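Precorrin-3 methylase (Rhodobacter capsulatus, PDB 3NUT) probably transfers methyl groups from S-adenosyl-L-methionine to a tetrapyrrole intermediate of cobalamin (vitamin B12) biosynthesis. Local coordinates at residues S86-V91 with G118-L123. Residues are numbered along the deposited sequence; the frame is centred on the assembly and turned at random.
With SAH (S-adenosyl-L-homocysteine), chain E.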
loop_
_atom_site.group_PDB
_atom_site.type_symbol
_atom_site.label_atom_id
_atom_site.label_comp_id
_atom_site.label_asym_id
_atom_site.label_seq_id
_atom_site.Cartn_x
_atom_site.Cartn_y
_atom_site.Cartn_z
ATOM N N SER A 86 7.168 -11.487 2.377
ATOM C CA SER A 86 5.712 -11.454 2.503
ATOM C C SER A 86 5.258 -10.052 2.089
ATOM O O SER A 86 6.072 -9.117 2.072
ATOM C CB SER A 86 5.260 -11.811 3.934
ATOM O OG SER A 86 5.674 -10.795 4.822
ATOM N N GLY A 87 3.982 -9.915 1.746
ATOM C CA GLY A 87 3.413 -8.611 1.438
ATOM C C GLY A 87 4.054 -8.006 0.203
ATOM O O GLY A 87 4.223 -8.691 -0.824
ATOM N N ASP A 88 4.401 -6.728 0.302
ATOM C CA ASP A 88 5.123 -6.025 -0.753
ATOM C C ASP A 88 6.581 -5.951 -0.311
ATOM O O ASP A 88 6.833 -5.773 0.856
ATOM C CB ASP A 88 4.532 -4.630 -0.950
ATOM C CG ASP A 88 5.184 -3.866 -2.084
ATOM O OD1 ASP A 88 4.596 -3.819 -3.196
ATOM O OD2 ASP A 88 6.299 -3.325 -1.869
ATOM N N PRO A 89 7.545 -6.105 -1.248
ATOM C CA PRO A 89 8.971 -6.128 -0.820
ATOM C C PRO A 89 9.592 -4.762 -0.508
ATOM O O PRO A 89 10.720 -4.687 0.023
ATOM C CB PRO A 89 9.691 -6.792 -2.009
ATOM C CG PRO A 89 8.844 -6.504 -3.182
ATOM C CD PRO A 89 7.396 -6.349 -2.695
ATOM N N GLY A 90 8.859 -3.699 -0.824
ATOM C CA GLY A 90 9.296 -2.338 -0.556
ATOM C C GLY A 90 8.726 -1.808 0.751
ATOM O O GLY A 90 8.858 -0.612 1.073
ATOM N N VAL A 91 8.093 -2.695 1.512
ATOM C CA VAL A 91 7.425 -2.294 2.743
ATOM C C VAL A 91 8.063 -3.022 3.937
ATOM O O VAL A 91 7.729 -4.186 4.241
ATOM C CB VAL A 91 5.879 -2.497 2.644
ATOM C CG1 VAL A 91 5.187 -2.069 3.948
ATOM C CG2 VAL A 91 5.301 -1.707 1.475
ATOM N N GLY A 118 3.675 -6.535 -4.164
ATOM C CA GLY A 118 2.588 -7.462 -3.703
ATOM C C GLY A 118 1.564 -6.748 -2.813
ATOM O O GLY A 118 1.710 -5.543 -2.495
ATOM N N ILE A 119 0.496 -7.456 -2.444
ATOM C CA ILE A 119 -0.523 -6.892 -1.545
ATOM C C ILE A 119 0.102 -6.720 -0.173
ATOM O O ILE A 119 0.580 -7.698 0.393
ATOM C CB ILE A 119 -1.757 -7.859 -1.440
ATOM C CG1 ILE A 119 -2.426 -8.102 -2.815
ATOM C CG2 ILE A 119 -2.774 -7.373 -0.410
ATOM C CD1 ILE A 119 -2.911 -6.827 -3.597
ATOM N N THR A 120 0.146 -5.502 0.375
ATOM C CA THR A 120 0.670 -5.365 1.732
ATOM C C THR A 120 -0.427 -5.639 2.741
ATOM O O THR A 120 -1.584 -5.240 2.528
ATOM C CB THR A 120 1.158 -3.969 2.094
ATOM O OG1 THR A 120 0.170 -3.004 1.700
ATOM C CG2 THR A 120 2.453 -3.657 1.457
ATOM N N ALA A 121 -0.026 -6.247 3.865
ATOM C CA ALA A 121 -0.884 -6.519 5.002
ATOM C C ALA A 121 -1.841 -5.401 5.410
ATOM O O ALA A 121 -3.015 -5.667 5.689
ATOM C CB ALA A 121 -0.035 -6.981 6.198
ATOM N N MET A 122 -1.384 -4.161 5.446
ATOM C CA MET A 122 -2.274 -3.066 5.863
ATOM C C MET A 122 -3.527 -2.946 4.980
ATOM O O MET A 122 -4.657 -2.857 5.479
ATOM C CB MET A 122 -1.534 -1.722 5.949
ATOM C CG MET A 122 -1.035 -1.128 4.624
ATOM S SD MET A 122 -0.109 0.420 4.897
ATOM C CE MET A 122 -1.397 1.428 5.610
ATOM N N LEU A 123 -3.298 -2.974 3.670
ATOM C CA LEU A 123 -4.351 -2.814 2.682
ATOM C C LEU A 123 -5.169 -4.080 2.580
ATOM O O LEU A 123 -6.336 -4.013 2.254
ATOM C CB LEU A 123 -3.762 -2.427 1.312
ATOM C CG LEU A 123 -3.143 -1.018 1.164
ATOM C CD1 LEU A 123 -2.835 -0.747 -0.289
ATOM C CD2 LEU A 123 -4.052 0.078 1.687
HETATM N N SAH E . 6.570 -6.588 3.509
HETATM C CA SAH E . 5.494 -6.864 4.510
HETATM C CB SAH E . 5.827 -6.219 5.864
HETATM C CG SAH E . 6.921 -6.994 6.599
HETATM S SD SAH E . 6.953 -6.682 8.349
HETATM C C SAH E . 4.264 -6.265 3.936
HETATM O O SAH E . 4.457 -5.541 2.968
HETATM O OXT SAH E . 3.106 -6.447 4.364
HETATM C "C5'" SAH E . 5.940 -7.999 8.983
HETATM C "C4'" SAH E . 4.709 -7.448 9.731
HETATM O "O4'" SAH E . 3.668 -7.172 8.785
HETATM C "C3'" SAH E . 4.064 -8.372 10.774
HETATM O "O3'" SAH E . 4.574 -8.209 12.105
HETATM C "C2'" SAH E . 2.612 -7.947 10.759
HETATM O "O2'" SAH E . 2.396 -6.744 11.526
HETATM C "C1'" SAH E . 2.394 -7.583 9.303
HETATM N N9 SAH E . 1.828 -8.715 8.533
HETATM C C8 SAH E . 2.433 -9.419 7.555
HETATM N N7 SAH E . 1.583 -10.375 7.067
HETATM C C5 SAH E . 0.407 -10.288 7.738
HETATM C C6 SAH E . -0.921 -10.976 7.732
HETATM N N6 SAH E . -1.199 -12.003 6.888
HETATM N N1 SAH E . -1.869 -10.562 8.610
HETATM C C2 SAH E . -1.630 -9.548 9.468
HETATM N N3 SAH E . -0.451 -8.885 9.523
HETATM C C4 SAH E . 0.586 -9.200 8.705
#
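G87 and T120 bring their backbones to within 4.3 Å (CA to CA), and a CA-H...O contact runs from G87 CA to I119 O, where the chain leads into helix 121-129. One side chain bridges the two segments by a conventional hydrogen bond: D88, its CG anti to the backbone N (chi1 -177°), accepts from G118 N at OD1 (3.0 Å), the donor lying well above the carboxylate plane. Its other oxygen, OD2, takes G90 N at 2.8 Å on the anti side, an Asx turn within the type I turn D88-V91. With a bond at each oxygen, the carboxylate is probably restrained from turning about CB-CG. An alanine at D88 would probably leave G118 N and G90 N without their acceptors, freeing the turn D88-V91 to shift against G118. Beside it, T120 turns CG2 anti to the carbonyl carbon and so wedges this methyl between D88 CB (3.3 Å) and V91 CG2 (3.5 Å, a tight contact), the V91 and T120 side chains crossing at about a right angle. Both segments follow parallel strands of the sheet, 80-85 and 113-116, and together clasp the amino-acid end of S-adenosylhomocysteine, in the cofactor site of a tetrapyrrole methylase. The ligand amine N donates to three carbonyls, S86 O, D88 O and V91 O, while its carboxylate is shared: D88 N reaches O and A121 N reaches OXT (3.2 Å), where the helix N-terminus is likely to favour the negative charge. G87, with positive phi and no side chain, lets the ligand carboxylate carbon C come to 3.5 Å from its CA. L123 of the second subunit packs on D88 and V91.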